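Local coordinates for superoxide dismutase (PDB 3TJT), which probably detoxifies superoxide, converting it to hydrogen peroxide and dioxygen at a mononuclear iron site, at residues Pro162-Asp167 with Asn190-Asn195. Sequence-based numbering, arbitrary orientation.
Sequences PIIGLD and NVVNWN. With FE (Fe (III) ion), chain B.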
loop_
_atom_site.group_PDB
_atom_site.type_symbol
_atom_site.label_atom_id
_atom_site.label_comp_id
_atom_site.label_asym_id
_atom_site.label_seq_id
_atom_site.Cartn_x
_atom_site.Cartn_y
_atom_site.Cartn_z
ATOM N N PRO A 162 5.305 -20.241 5.108
ATOM C CA PRO A 162 6.069 -19.474 4.116
ATOM C C PRO A 162 7.436 -20.104 3.876
ATOM O O PRO A 162 8.135 -20.438 4.832
ATOM C CB PRO A 162 6.250 -18.099 4.776
ATOM C CG PRO A 162 5.343 -18.076 5.945
ATOM C CD PRO A 162 5.109 -19.497 6.360
ATOM N N ILE A 163 7.802 -20.243 2.607
ATOM C CA ILE A 163 9.082 -20.817 2.208
ATOM C C ILE A 163 10.006 -19.699 1.705
ATOM O O ILE A 163 11.116 -19.535 2.202
ATOM C CB ILE A 163 8.887 -21.886 1.127
ATOM C CG1 ILE A 163 7.915 -22.967 1.631
ATOM C CG2 ILE A 163 10.237 -22.513 0.725
ATOM C CD1 ILE A 163 8.325 -23.589 2.961
ATOM N N ILE A 164 9.546 -18.943 0.709
ATOM C CA ILE A 164 10.132 -17.622 0.443
ATOM C C ILE A 164 9.001 -16.589 0.357
ATOM O O ILE A 164 7.832 -16.943 0.201
ATOM C CB ILE A 164 10.998 -17.574 -0.849
ATOM C CG1 ILE A 164 10.130 -17.578 -2.111
ATOM C CG2 ILE A 164 12.054 -18.702 -0.855
ATOM C CD1 ILE A 164 10.915 -17.361 -3.413
ATOM N N GLY A 165 9.341 -15.314 0.468
ATOM C CA GLY A 165 8.329 -14.274 0.373
ATOM C C GLY A 165 8.972 -12.965 -0.029
ATOM O O GLY A 165 10.115 -12.715 0.345
ATOM N N LEU A 166 8.236 -12.146 -0.781
ATOM C CA LEU A 166 8.741 -10.870 -1.299
ATOM C C LEU A 166 7.814 -9.729 -0.900
ATOM O O LEU A 166 6.608 -9.755 -1.178
ATOM C CB LEU A 166 8.861 -10.927 -2.826
ATOM C CG LEU A 166 9.265 -9.629 -3.549
ATOM C CD1 LEU A 166 10.605 -9.098 -3.035
ATOM C CD2 LEU A 166 9.291 -9.858 -5.061
ATOM N N ASP A 167 8.396 -8.732 -0.250
ATOM C CA ASP A 167 7.705 -7.511 0.156
ATOM C C ASP A 167 7.499 -6.627 -1.070
ATOM O O ASP A 167 8.467 -6.202 -1.696
ATOM C CB ASP A 167 8.575 -6.797 1.197
ATOM C CG ASP A 167 7.888 -5.621 1.858
ATOM O OD1 ASP A 167 6.770 -5.237 1.439
ATOM O OD2 ASP A 167 8.465 -5.069 2.825
ATOM N N ASN A 190 18.167 -12.522 -7.486
ATOM C CA ASN A 190 19.614 -12.625 -7.287
ATOM C C ASN A 190 20.020 -12.721 -5.822
ATOM O O ASN A 190 21.133 -13.142 -5.513
ATOM C CB ASN A 190 20.335 -11.446 -7.944
ATOM C CG ASN A 190 20.164 -11.437 -9.442
ATOM O OD1 ASN A 190 19.414 -10.629 -9.992
ATOM N ND2 ASN A 190 20.840 -12.356 -10.112
ATOM N N VAL A 191 19.130 -12.328 -4.914
ATOM C CA VAL A 191 19.472 -12.355 -3.493
ATOM C C VAL A 191 18.650 -13.340 -2.662
ATOM O O VAL A 191 18.840 -13.422 -1.457
ATOM C CB VAL A 191 19.400 -10.967 -2.826
ATOM C CG1 VAL A 191 20.382 -9.996 -3.490
ATOM C CG2 VAL A 191 17.980 -10.417 -2.863
ATOM N N VAL A 192 17.741 -14.073 -3.289
ATOM C CA VAL A 192 16.992 -15.088 -2.539
ATOM C C VAL A 192 17.950 -16.093 -1.904
ATOM O O VAL A 192 18.856 -16.605 -2.571
ATOM C CB VAL A 192 15.990 -15.839 -3.428
ATOM C CG1 VAL A 192 15.358 -17.011 -2.647
ATOM C CG2 VAL A 192 14.911 -14.896 -3.936
ATOM N N ASN A 193 17.761 -16.362 -0.615
ATOM C CA ASN A 193 18.574 -17.344 0.100
ATOM C C ASN A 193 17.929 -18.728 0.017
ATOM O O ASN A 193 17.091 -19.091 0.845
ATOM C CB ASN A 193 18.763 -16.928 1.565
ATOM C CG ASN A 193 19.651 -17.898 2.346
ATOM O OD1 ASN A 193 20.053 -18.940 1.833
ATOM N ND2 ASN A 193 19.945 -17.559 3.592
ATOM N N TRP A 194 18.327 -19.498 -0.987
ATOM C CA TRP A 194 17.722 -20.807 -1.223
ATOM C C TRP A 194 18.058 -21.817 -0.132
ATOM O O TRP A 194 17.288 -22.749 0.105
ATOM C CB TRP A 194 18.065 -21.337 -2.623
ATOM C CG TRP A 194 17.302 -20.594 -3.667
ATOM C CD1 TRP A 194 17.789 -19.673 -4.551
ATOM C CD2 TRP A 194 15.886 -20.656 -3.887
ATOM N NE1 TRP A 194 16.760 -19.170 -5.322
ATOM C CE2 TRP A 194 15.585 -19.763 -4.937
ATOM C CE3 TRP A 194 14.847 -21.393 -3.304
ATOM C CZ2 TRP A 194 14.282 -19.579 -5.415
ATOM C CZ3 TRP A 194 13.556 -21.215 -3.782
ATOM C CH2 TRP A 194 13.285 -20.315 -4.828
ATOM N N ASN A 195 19.194 -21.640 0.535
ATOM C CA ASN A 195 19.518 -22.508 1.670
ATOM C C ASN A 195 18.578 -22.256 2.845
ATOM O O ASN A 195 18.137 -23.194 3.513
ATOM C CB ASN A 195 20.977 -22.342 2.096
ATOM C CG ASN A 195 21.945 -22.675 0.970
ATOM O OD1 ASN A 195 21.619 -23.444 0.068
ATOM N ND2 ASN A 195 23.134 -22.082 1.010
HETATM FE FE FE B . 8.332 -3.776 4.231
HETATM O O HOH W 1 6.160 -4.282 4.167
#
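Ile164 meets Trp194 with both branches of its side chain and Val192 with CG2 alone. Its CG2 methyl lies 4.1 Å from Val192 CG1 and, at a similar distance, by CZ3 of the Trp194 ring; the other branch carries CD1 obliquely to within 4.0 Å of Trp194 CH2. That reach depends on the extended outer chain (chi2 173°), which takes CD1 along to the far end of the six-membered ring. Val192 does double duty: besides touching Ile164, its CG1 sits over one face of the Trp194 indole, 3.6 Å above the ring plane and offset toward the rim. Phe117 and Phe121 of helix 114-127, Trp188 of helix 181-188 and Leu136 of the neighbouring strand also pack on Ile164.

Further out, a classic beta bulge opposite Leu136 places Ile163 and Ile164 at the corner of strand 161-167. Across the contact, Asn193 N-caps helix 194-202 through OD1 to the backbone N of Gly196, while Thr97 OG1 accepts a hydrogen bond from the backbone N of Trp194. Strand 161-167 ends at Asp167, well away from this packing, where OD2 binds the iron at 1.9 Å alongside His30, His85, His171 and a water. Purely apolar, the contact joins C-terminal helix to metal-bearing strand by shape rather than by directional bonds.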